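Local coordinates for Glucanase/chitosanase (Paenibacillus fukuinensis, PDB 4ZY9), which binds chitosan as a CBM32 beta-sandwich module, one piece of a larger enzyme that probably hydrolyses glycosidic bonds in chitosan and glucan, at residues A15-I20 against F25-A30; Q48-N53 against Y128-F133; V63-E68 against Y75-S80. The protein carries 1 engineered substitution. One frame throughout, in Å; residues are numbered along the deposited sequence.

Interaction 1: A15-I20 against F25-A30; sequences ATASSI and FEASRA
At one border of the beta-sandwich, A15, A17 and I20 of the outermost strand 14-17 and the turn after it receive the loop 25-30, which folds back over them. The methyl of A27 makes the main contact of this loop. Its CB lies 3.8 Å from the CB of A15 and 3.9 Å from the CB of A17, so one small group touches two strand residues that point to the same side, with T16 between them directed the other way. A15 CB also rests against the carbonyl of A27, and no direct hydrogen bond joins the two segments. A water bridges the two instead: it donates to A15 O at 3.2 Å and accepts from S28 N at 3.0 Å, stitching the strand to the loop beside the alanine contact.

Further along, I20 covers the start of the loop. With chi1 at 66°, CG1 sits between the backbone N and carbonyl carbon, while CG2 is turned to the loop backbone and lies 3.6 Å from F25 O, close also to the CA of E26. The loop holds its own shape: R29 N bonds to E26 O and A30 N to A27 O, each spanning three residues, and E26 and R29 are also joined by a salt bridge, E26 OE1 to R29 NH2 at 2.9 Å. The other carboxylate oxygen, E26 OE2, bonds to the backbone N of G24.

Beyond the two segments, A27 also touches I50 of strand 48-54, and W39 packs against both A17 and I20. The small alanine methyls are consistent with the close approach of the loop to the edge strand, here closing one flank of the beta-sandwich of an F5/8 type C (discoidin-like) module.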
loop_
_atom_site.group_PDB
_atom_site.type_symbol
_atom_site.label_atom_id
_atom_site.label_comp_id
_atom_site.label_asym_id
_atom_site.label_seq_id
_atom_site.Cartn_x
_atom_site.Cartn_y
_atom_site.Cartn_z
ATOM N N ALA A 15 -4.372 3.048 -8.751
ATOM C CA ALA A 15 -3.383 3.272 -7.719
ATOM C C ALA A 15 -2.483 4.471 -8.008
ATOM O O ALA A 15 -2.252 4.761 -9.225
ATOM C CB ALA A 15 -2.500 2.034 -7.428
ATOM N N THR A 16 -1.949 5.086 -7.006
ATOM C CA THR A 16 -1.117 6.285 -7.062
ATOM C C THR A 16 0.059 6.090 -6.179
ATOM O O THR A 16 -0.195 5.699 -5.011
ATOM C CB THR A 16 -1.973 7.489 -6.639
ATOM O OG1 THR A 16 -3.144 7.537 -7.491
ATOM C CG2 THR A 16 -1.227 8.734 -6.776
ATOM N N ALA A 17 1.234 6.457 -6.542
ATOM C CA ALA A 17 2.430 6.346 -5.691
ATOM C C ALA A 17 3.210 7.590 -5.636
ATOM O O ALA A 17 3.120 8.448 -6.595
ATOM C CB ALA A 17 3.341 5.193 -6.110
ATOM N N SER A 18 4.043 7.776 -4.709
ATOM C CA SER A 18 4.910 8.906 -4.643
ATOM C C SER A 18 5.947 8.879 -5.782
ATOM O O SER A 18 6.318 9.985 -6.274
ATOM C CB SER A 18 5.747 8.823 -3.341
ATOM O OG SER A 18 6.262 7.531 -3.150
ATOM N N SER A 19 6.399 7.774 -6.272
ATOM C CA SER A 19 7.360 7.675 -7.362
ATOM C C SER A 19 7.282 6.254 -7.899
ATOM O O SER A 19 6.745 5.312 -7.179
ATOM C CB SER A 19 8.764 7.989 -6.963
ATOM O OG SER A 19 9.274 7.034 -6.085
ATOM N N ILE A 20 7.877 6.030 -9.060
ATOM C CA ILE A 20 8.055 4.719 -9.586
ATOM C C ILE A 20 9.489 4.597 -10.081
ATOM O O ILE A 20 10.131 5.624 -10.466
ATOM C CB ILE A 20 7.063 4.321 -10.729
ATOM C CG1 ILE A 20 7.302 5.173 -11.994
ATOM C CG2 ILE A 20 5.614 4.399 -10.199
ATOM C CD1 ILE A 20 6.436 4.671 -13.081
ATOM N N PHE A 25 6.993 -0.654 -13.468
ATOM C CA PHE A 25 6.944 -0.669 -11.966
ATOM C C PHE A 25 5.913 0.284 -11.470
ATOM O O PHE A 25 6.016 0.792 -10.335
ATOM C CB PHE A 25 8.332 -0.338 -11.448
ATOM C CG PHE A 25 9.331 -1.421 -11.790
ATOM C CD1 PHE A 25 9.217 -2.662 -11.186
ATOM C CD2 PHE A 25 10.349 -1.244 -12.735
ATOM C CE1 PHE A 25 10.113 -3.703 -11.482
ATOM C CE2 PHE A 25 11.267 -2.256 -12.960
ATOM C CZ PHE A 25 11.170 -3.449 -12.337
ATOM N N GLU A 26 4.900 0.507 -12.275
ATOM C CA GLU A 26 3.814 1.423 -11.948
ATOM C C GLU A 26 3.070 0.982 -10.666
ATOM O O GLU A 26 3.025 -0.214 -10.308
ATOM C CB GLU A 26 2.793 1.494 -13.085
ATOM C CG GLU A 26 3.312 2.095 -14.395
ATOM C CD GLU A 26 4.165 1.107 -15.209
ATOM O OE1 GLU A 26 4.157 -0.095 -14.965
ATOM O OE2 GLU A 26 4.894 1.597 -16.165
ATOM N N ALA A 27 2.477 1.945 -10.017
ATOM C CA ALA A 27 1.690 1.668 -8.780
ATOM C C ALA A 27 0.632 0.613 -9.032
ATOM O O ALA A 27 0.418 -0.248 -8.169
ATOM C CB ALA A 27 1.068 2.964 -8.305
ATOM N N SER A 28 0.014 0.637 -10.200
ATOM C CA SER A 28 -1.000 -0.342 -10.558
ATOM C C SER A 28 -0.559 -1.778 -10.396
ATOM O O SER A 28 -1.381 -2.655 -10.237
ATOM C CB SER A 28 -1.533 -0.072 -12.054
ATOM O OG SER A 28 -0.443 -0.389 -12.941
ATOM N N ARG A 29 0.699 -2.064 -10.569
ATOM C CA ARG A 29 1.163 -3.432 -10.544
ATOM C C ARG A 29 1.040 -4.079 -9.221
ATOM O O ARG A 29 1.005 -5.315 -9.122
ATOM C CB ARG A 29 2.630 -3.514 -10.998
ATOM C CG ARG A 29 3.003 -2.836 -12.321
ATOM C CD ARG A 29 2.221 -3.362 -13.390
ATOM N NE ARG A 29 2.546 -2.686 -14.651
ATOM C CZ ARG A 29 3.522 -3.013 -15.506
ATOM N NH1 ARG A 29 4.434 -3.991 -15.236
ATOM N NH2 ARG A 29 3.581 -2.318 -16.684
ATOM N N ALA A 30 0.938 -3.300 -8.127
ATOM C CA ALA A 30 0.658 -3.927 -6.792
ATOM C C ALA A 30 -0.764 -4.379 -6.686
ATOM O O ALA A 30 -1.098 -5.153 -5.749
ATOM C CB ALA A 30 0.999 -2.947 -5.716
HETATM O O HOH W 1 -0.379 3.376 -11.388
#

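Interaction 2: Q48-N53 against Y128-F133; sequences QWIYVN and YSLWEF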
loop_
_atom_site.group_PDB
_atom_site.type_symbol
_atom_site.label_atom_id
_atom_site.label_comp_id
_atom_site.label_asym_id
_atom_site.label_seq_id
_atom_site.Cartn_x
_atom_site.Cartn_y
_atom_site.Cartn_z
ATOM N N GLN A 48 8.461 7.024 0.888
ATOM C CA GLN A 48 7.694 6.671 -0.289
ATOM C C GLN A 48 6.358 6.161 0.085
ATOM O O GLN A 48 6.171 5.689 1.215
ATOM C CB GLN A 48 8.409 5.647 -1.178
ATOM C CG GLN A 48 9.779 6.078 -1.596
ATOM C CD GLN A 48 9.861 7.226 -2.609
ATOM O OE1 GLN A 48 10.978 7.858 -2.729
ATOM N NE2 GLN A 48 8.889 7.415 -3.404
ATOM N N TRP A 49 5.403 6.163 -0.762
ATOM C CA TRP A 49 3.989 5.739 -0.449
ATOM C C TRP A 49 3.296 5.254 -1.652
ATOM O O TRP A 49 3.656 5.635 -2.807
ATOM C CB TRP A 49 3.242 6.852 0.325
ATOM C CG TRP A 49 3.151 8.167 -0.384
ATOM C CD1 TRP A 49 3.921 9.269 -0.113
ATOM C CD2 TRP A 49 2.342 8.505 -1.506
ATOM N NE1 TRP A 49 3.627 10.282 -0.943
ATOM C CE2 TRP A 49 2.634 9.909 -1.805
ATOM C CE3 TRP A 49 1.382 7.860 -2.217
ATOM C CZ2 TRP A 49 2.024 10.588 -2.869
ATOM C CZ3 TRP A 49 0.804 8.571 -3.359
ATOM C CH2 TRP A 49 1.117 9.885 -3.615
ATOM N N ILE A 50 2.229 4.488 -1.449
ATOM C CA ILE A 50 1.361 4.055 -2.483
ATOM C C ILE A 50 -0.022 3.975 -1.930
ATOM O O ILE A 50 -0.190 3.458 -0.792
ATOM C CB ILE A 50 1.830 2.705 -3.086
ATOM C CG1 ILE A 50 0.907 2.238 -4.226
ATOM C CG2 ILE A 50 2.002 1.623 -2.018
ATOM C CD1 ILE A 50 1.553 1.201 -5.059
ATOM N N TYR A 51 -1.036 4.418 -2.632
ATOM C CA TYR A 51 -2.396 4.250 -2.216
ATOM C C TYR A 51 -3.250 3.746 -3.335
ATOM O O TYR A 51 -2.896 3.853 -4.548
ATOM C CB TYR A 51 -3.084 5.508 -1.577
ATOM C CG TYR A 51 -3.328 6.687 -2.468
ATOM C CD1 TYR A 51 -4.376 6.733 -3.373
ATOM C CD2 TYR A 51 -2.566 7.804 -2.377
ATOM C CE1 TYR A 51 -4.629 7.883 -4.123
ATOM C CE2 TYR A 51 -2.831 8.967 -3.139
ATOM C CZ TYR A 51 -3.854 8.929 -3.974
ATOM O OH TYR A 51 -4.120 10.099 -4.721
ATOM N N VAL A 52 -4.385 3.149 -3.004
ATOM C CA VAL A 52 -5.427 2.669 -3.908
ATOM C C VAL A 52 -6.690 3.426 -3.682
ATOM O O VAL A 52 -7.057 3.719 -2.567
ATOM C CB VAL A 52 -5.612 1.147 -3.810
ATOM C CG1 VAL A 52 -6.039 0.695 -2.454
ATOM C CG2 VAL A 52 -6.495 0.633 -4.909
ATOM N N ASN A 53 -7.401 3.728 -4.811
ATOM C CA ASN A 53 -8.746 4.298 -4.815
ATOM C C ASN A 53 -9.695 3.164 -4.944
ATOM O O ASN A 53 -9.759 2.534 -6.041
ATOM C CB ASN A 53 -8.811 5.287 -5.992
ATOM C CG ASN A 53 -10.171 5.958 -6.095
ATOM O OD1 ASN A 53 -11.136 5.515 -5.540
ATOM N ND2 ASN A 53 -10.239 7.021 -6.891
ATOM N N TYR A 128 11.296 0.972 -2.213
ATOM C CA TYR A 128 10.163 0.317 -1.619
ATOM C C TYR A 128 9.458 -0.449 -2.723
ATOM O O TYR A 128 9.213 0.181 -3.790
ATOM C CB TYR A 128 9.201 1.276 -0.947
ATOM C CG TYR A 128 9.726 2.116 0.158
ATOM C CD1 TYR A 128 10.564 3.213 -0.051
ATOM C CD2 TYR A 128 9.326 1.841 1.467
ATOM C CE1 TYR A 128 11.008 3.992 1.015
ATOM C CE2 TYR A 128 9.786 2.628 2.456
ATOM C CZ TYR A 128 10.622 3.689 2.259
ATOM O OH TYR A 128 11.056 4.445 3.385
ATOM N N SER A 129 9.134 -1.727 -2.531
ATOM C CA SER A 129 8.493 -2.464 -3.636
ATOM C C SER A 129 7.563 -3.561 -3.136
ATOM O O SER A 129 7.870 -4.288 -2.196
ATOM C CB SER A 129 9.582 -3.089 -4.497
ATOM O OG SER A 129 9.062 -3.771 -5.577
ATOM N N LEU A 130 6.365 -3.583 -3.740
ATOM C CA LEU A 130 5.262 -4.454 -3.400
ATOM C C LEU A 130 4.820 -5.250 -4.605
ATOM O O LEU A 130 4.399 -4.627 -5.603
ATOM C CB LEU A 130 4.088 -3.692 -2.864
ATOM C CG LEU A 130 4.228 -3.120 -1.468
ATOM C CD1 LEU A 130 3.275 -2.002 -1.191
ATOM C CD2 LEU A 130 4.131 -4.219 -0.393
ATOM N N TRP A 131 4.811 -6.593 -4.513
ATOM C CA TRP A 131 4.138 -7.422 -5.455
ATOM C C TRP A 131 2.653 -7.228 -5.455
ATOM O O TRP A 131 2.001 -7.224 -6.512
ATOM C CB TRP A 131 4.481 -8.955 -5.212
ATOM C CG TRP A 131 5.907 -9.336 -5.199
ATOM C CD1 TRP A 131 6.574 -9.717 -4.102
ATOM C CD2 TRP A 131 6.805 -9.473 -6.343
ATOM N NE1 TRP A 131 7.857 -10.058 -4.468
ATOM C CE2 TRP A 131 8.035 -9.847 -5.821
ATOM C CE3 TRP A 131 6.689 -9.228 -7.717
ATOM C CZ2 TRP A 131 9.120 -10.118 -6.677
ATOM C CZ3 TRP A 131 7.808 -9.453 -8.493
ATOM C CH2 TRP A 131 8.998 -9.821 -7.942
ATOM N N GLU A 132 2.097 -7.225 -4.235
ATOM C CA GLU A 132 0.709 -7.245 -4.059
ATOM C C GLU A 132 0.307 -6.395 -2.821
ATOM O O GLU A 132 0.999 -6.423 -1.801
ATOM C CB GLU A 132 0.095 -8.632 -3.906
ATOM C CG GLU A 132 0.424 -9.538 -5.069
ATOM C CD GLU A 132 0.044 -11.029 -4.845
ATOM O OE1 GLU A 132 0.740 -11.670 -4.065
ATOM O OE2 GLU A 132 -0.940 -11.451 -5.406
ATOM N N PHE A 133 -0.806 -5.681 -2.914
ATOM C CA PHE A 133 -1.409 -4.908 -1.800
ATOM C C PHE A 133 -2.896 -5.158 -1.903
ATOM O O PHE A 133 -3.497 -4.772 -2.929
ATOM C CB PHE A 133 -1.021 -3.434 -2.067
ATOM C CG PHE A 133 -1.400 -2.418 -1.060
ATOM C CD1 PHE A 133 -2.528 -2.508 -0.202
ATOM C CD2 PHE A 133 -0.727 -1.172 -1.031
ATOM C CE1 PHE A 133 -2.913 -1.445 0.619
ATOM C CE2 PHE A 133 -1.165 -0.131 -0.232
ATOM C CZ PHE A 133 -2.230 -0.269 0.615
#
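The backbones of 48-53 and 128-133 run in broadly the same direction and diverge as they go, from 6.9 Å between the CA atoms of Q48 and Y128 to 9.4 Å between those of I50 and L130. No hydrogen bond crosses this gap, and side chains fill it. At the close end, the aliphatic part of Q48 meets the Y128 ring obliquely, CG lying 3.3 Å from CD1, a tight fit in which CB also takes part. A bend at chi2 (-71°) then carries the amide end of Q48 away from the other segment. The far end of the tyrosine is tied elsewhere, its OH hydrogen-bonded to D46 OD1.

This is packing between the two sheets of a beta-sandwich: strand 48-54 belongs to one, strand 129-136 to the other. The second strand changes course at W131, and W131 and E132 together face N66 of strand 57-67, forming a classic beta bulge, after which F133 is directed back into the interior.

In the wider part of the gap I50 serves both sides of that corner. Its CG1 extends anti to the backbone N (chi1 -179°), which leaves the CG2 methyl to touch L130 CD1 at 3.9 Å and F133 CD2 at 4.0 Å. The F133 and I50 side chains run antiparallel alongside one another, and the phenyl edge approaches the I50 carbonyl near the ring plane, CE2 lying 3.8 Å from I50 O. F31 and V63 also pack on F133, while W39 touches I50, Y128 and L130.

Interaction 3: V63-E68 against Y75-S80; sequences VKLNWE and YTIQVS
W67 turns the edge of its six-membered ring toward the face of Y75, an edge-to-face pair whose ring centroids stand 5.6 Å apart with planes inclined at 60°. The indole atom that leads is CZ2, which lies above the phenol plane, shifted toward its rim, and 4.0 Å from Y75 CE2. With CG between the backbone N and carbonyl carbon (chi1 67°), the tyrosine ring is set with this face toward W67. Both polar ends are drawn to one acceptor group: W67 NE1 and Y75 OH each hydrogen-bond to D103 OD2 of strand 102-107. The shared carboxylate oxygen probably restrains the rotation of both rings and satisfies two polar groups of buried residues.

The L65 and Y75 side chains advance on one another from their two strands. L65 CD1 lies on the same side of the phenol plane as W67 CZ2 and meets the ring obliquely, 3.9 Å from Y75 CE1 and equally near the hydroxyl oxygen.

These residues project into the interior of the beta-sandwich from strands 63-67 and 75-80, which belong to different sheets. Their axes approach to 10.1 Å at an angle of 138° between N-to-C directions, a spacing bridged wholly by side chains, without a hydrogen bond between the segments.

Farther from the rings the contact becomes aliphatic. V63 and I77, each modelled in two conformers, reach tip to tip in the conformers described here, CG2 of V63 lying 3.8 Å from CG2 of I77; the alternates may meet differently. The other end of I77 bends round so that CD1 comes to 4.2 Å from L65 CD1. Strand 102-107 contributes I105, which packs on both Y75 and I77, while V92 of strand 90-95 touches I77 and L130 touches W67.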
loop_
_atom_site.group_PDB
_atom_site.type_symbol
_atom_site.label_atom_id
_atom_site.label_comp_id
_atom_site.label_asym_id
_atom_site.label_seq_id
_atom_site.Cartn_x
_atom_site.Cartn_y
_atom_site.Cartn_z
ATOM N N VAL A 63 -5.465 -5.161 5.679
ATOM C CA VAL A 63 -4.593 -4.961 4.523
ATOM C C VAL A 63 -3.562 -6.042 4.529
ATOM O O VAL A 63 -2.967 -6.386 5.590
ATOM C CB VAL A 63 -3.835 -3.613 4.611
ATOM C CG1 VAL A 63 -2.721 -3.475 3.593
ATOM C CG2 VAL A 63 -4.782 -2.472 4.365
ATOM N N LYS A 64 -3.336 -6.660 3.365
ATOM C CA LYS A 64 -2.237 -7.623 3.183
ATOM C C LYS A 64 -1.223 -7.079 2.196
ATOM O O LYS A 64 -1.573 -6.656 1.053
ATOM C CB LYS A 64 -2.770 -8.977 2.751
ATOM C CG LYS A 64 -1.682 -10.011 2.698
ATOM C CD LYS A 64 -2.280 -11.396 2.177
ATOM C CE LYS A 64 -1.256 -12.352 1.591
ATOM N NZ LYS A 64 -1.602 -13.495 0.702
ATOM N N LEU A 65 0.019 -7.063 2.575
ATOM C CA LEU A 65 1.172 -6.641 1.755
ATOM C C LEU A 65 2.064 -7.805 1.413
ATOM O O LEU A 65 2.465 -8.573 2.372
ATOM C CB LEU A 65 1.957 -5.608 2.427
ATOM C CG LEU A 65 1.186 -4.345 2.905
ATOM C CD1 LEU A 65 2.085 -3.408 3.667
ATOM C CD2 LEU A 65 0.587 -3.580 1.731
ATOM N N ASN A 66 2.403 -8.013 0.172
ATOM C CA ASN A 66 3.399 -8.986 -0.223
ATOM C C ASN A 66 4.598 -8.253 -0.758
ATOM O O ASN A 66 4.580 -7.749 -1.902
ATOM C CB ASN A 66 2.826 -9.916 -1.254
ATOM C CG ASN A 66 3.859 -10.947 -1.766
ATOM O OD1 ASN A 66 4.917 -11.045 -1.285
ATOM N ND2 ASN A 66 3.376 -11.795 -2.696
ATOM N N TRP A 67 5.576 -8.047 0.096
ATOM C CA TRP A 67 6.780 -7.313 -0.246
ATOM C C TRP A 67 7.733 -7.969 -1.133
ATOM O O TRP A 67 7.962 -9.202 -0.983
ATOM C CB TRP A 67 7.502 -6.952 1.048
ATOM C CG TRP A 67 6.807 -6.001 1.996
ATOM C CD1 TRP A 67 6.181 -6.292 3.108
ATOM C CD2 TRP A 67 6.790 -4.567 1.893
ATOM N NE1 TRP A 67 5.704 -5.173 3.710
ATOM C CE2 TRP A 67 6.035 -4.100 2.933
ATOM C CE3 TRP A 67 7.228 -3.603 0.941
ATOM C CZ2 TRP A 67 5.853 -2.713 3.163
ATOM C CZ3 TRP A 67 7.059 -2.296 1.185
ATOM C CH2 TRP A 67 6.338 -1.848 2.234
ATOM N N GLU A 68 8.372 -7.232 -2.031
ATOM C CA GLU A 68 9.567 -7.688 -2.641
ATOM C C GLU A 68 10.746 -7.496 -1.625
ATOM O O GLU A 68 10.557 -7.003 -0.560
ATOM C CB GLU A 68 9.708 -6.955 -3.986
ATOM C CG GLU A 68 10.868 -7.410 -4.954
ATOM C CD GLU A 68 12.111 -6.590 -4.846
ATOM O OE1 GLU A 68 12.185 -5.530 -4.211
ATOM O OE2 GLU A 68 13.129 -7.082 -5.423
ATOM N N TYR A 75 6.750 1.709 8.481
ATOM C CA TYR A 75 5.613 2.173 7.626
ATOM C C TYR A 75 4.413 2.256 8.417
ATOM O O TYR A 75 4.295 1.671 9.557
ATOM C CB TYR A 75 5.424 1.300 6.426
ATOM C CG TYR A 75 4.946 -0.126 6.757
ATOM C CD1 TYR A 75 3.582 -0.389 6.685
ATOM C CD2 TYR A 75 5.825 -1.170 6.951
ATOM C CE1 TYR A 75 3.112 -1.680 6.973
ATOM C CE2 TYR A 75 5.346 -2.479 7.117
ATOM C CZ TYR A 75 3.982 -2.659 7.086
ATOM O OH TYR A 75 3.425 -3.931 7.289
ATOM N N THR A 76 3.435 2.958 7.884
ATOM C CA THR A 76 2.067 2.976 8.401
ATOM C C THR A 76 1.109 2.531 7.338
ATOM O O THR A 76 1.407 2.617 6.101
ATOM C CB THR A 76 1.641 4.413 8.879
ATOM O OG1 THR A 76 1.917 5.334 7.818
ATOM C CG2 THR A 76 2.583 4.907 10.074
ATOM N N ILE A 77 -0.025 2.082 7.775
ATOM C CA ILE A 77 -1.228 1.911 6.946
ATOM C C ILE A 77 -2.173 3.009 7.293
ATOM O O ILE A 77 -2.453 3.216 8.497
ATOM C CB ILE A 77 -1.882 0.508 7.100
ATOM C CG1 ILE A 77 -0.922 -0.564 6.810
ATOM C CG2 ILE A 77 -3.139 0.445 6.245
ATOM C CD1 ILE A 77 -0.455 -0.585 5.374
ATOM N N GLN A 78 -2.673 3.722 6.307
ATOM C CA GLN A 78 -3.550 4.878 6.536
ATOM C C GLN A 78 -4.756 4.816 5.680
ATOM O O GLN A 78 -4.729 4.208 4.579
ATOM C CB GLN A 78 -2.806 6.167 6.269
ATOM C CG GLN A 78 -1.455 6.249 6.957
ATOM C CD GLN A 78 -0.709 7.505 6.633
ATOM O OE1 GLN A 78 -1.016 8.132 5.620
ATOM N NE2 GLN A 78 0.433 7.762 7.303
ATOM N N VAL A 79 -5.867 5.407 6.104
ATOM C CA VAL A 79 -7.096 5.417 5.342
ATOM C C VAL A 79 -7.583 6.863 5.235
ATOM O O VAL A 79 -7.422 7.659 6.167
ATOM C CB VAL A 79 -8.155 4.505 5.984
ATOM C CG1 VAL A 79 -7.731 3.012 5.849
ATOM C CG2 VAL A 79 -8.510 4.846 7.418
ATOM N N SER A 80 -8.333 7.072 4.174
ATOM C CA SER A 80 -9.016 8.382 3.958
ATOM C C SER A 80 -10.398 8.125 3.354
ATOM O O SER A 80 -10.559 7.289 2.468
ATOM C CB SER A 80 -8.188 9.261 3.022
ATOM O OG SER A 80 -8.985 10.399 2.573
#

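In the fold
The three contacts step across one beta-sandwich module. Interaction 1 comes first along the chain; interaction 3 is nested within the loop that interaction 2 closes. Strands 14-17, 48-54 and 75-80 belong to one sheet, whereas 57-67 and 129-136 are neighbours in the other, so interactions 2 and 3 pack the module's core between the sheets while interaction 1 closes its edge. Centres of interactions 1 and 2 lie about 6 Å apart, joined by strand pairing such as T16 O to Y51 N; those of 2 and 3 are about 7 Å apart, linked through the bulge at N66. Interactions 1 and 3, with centres about 13 Å apart, do not touch.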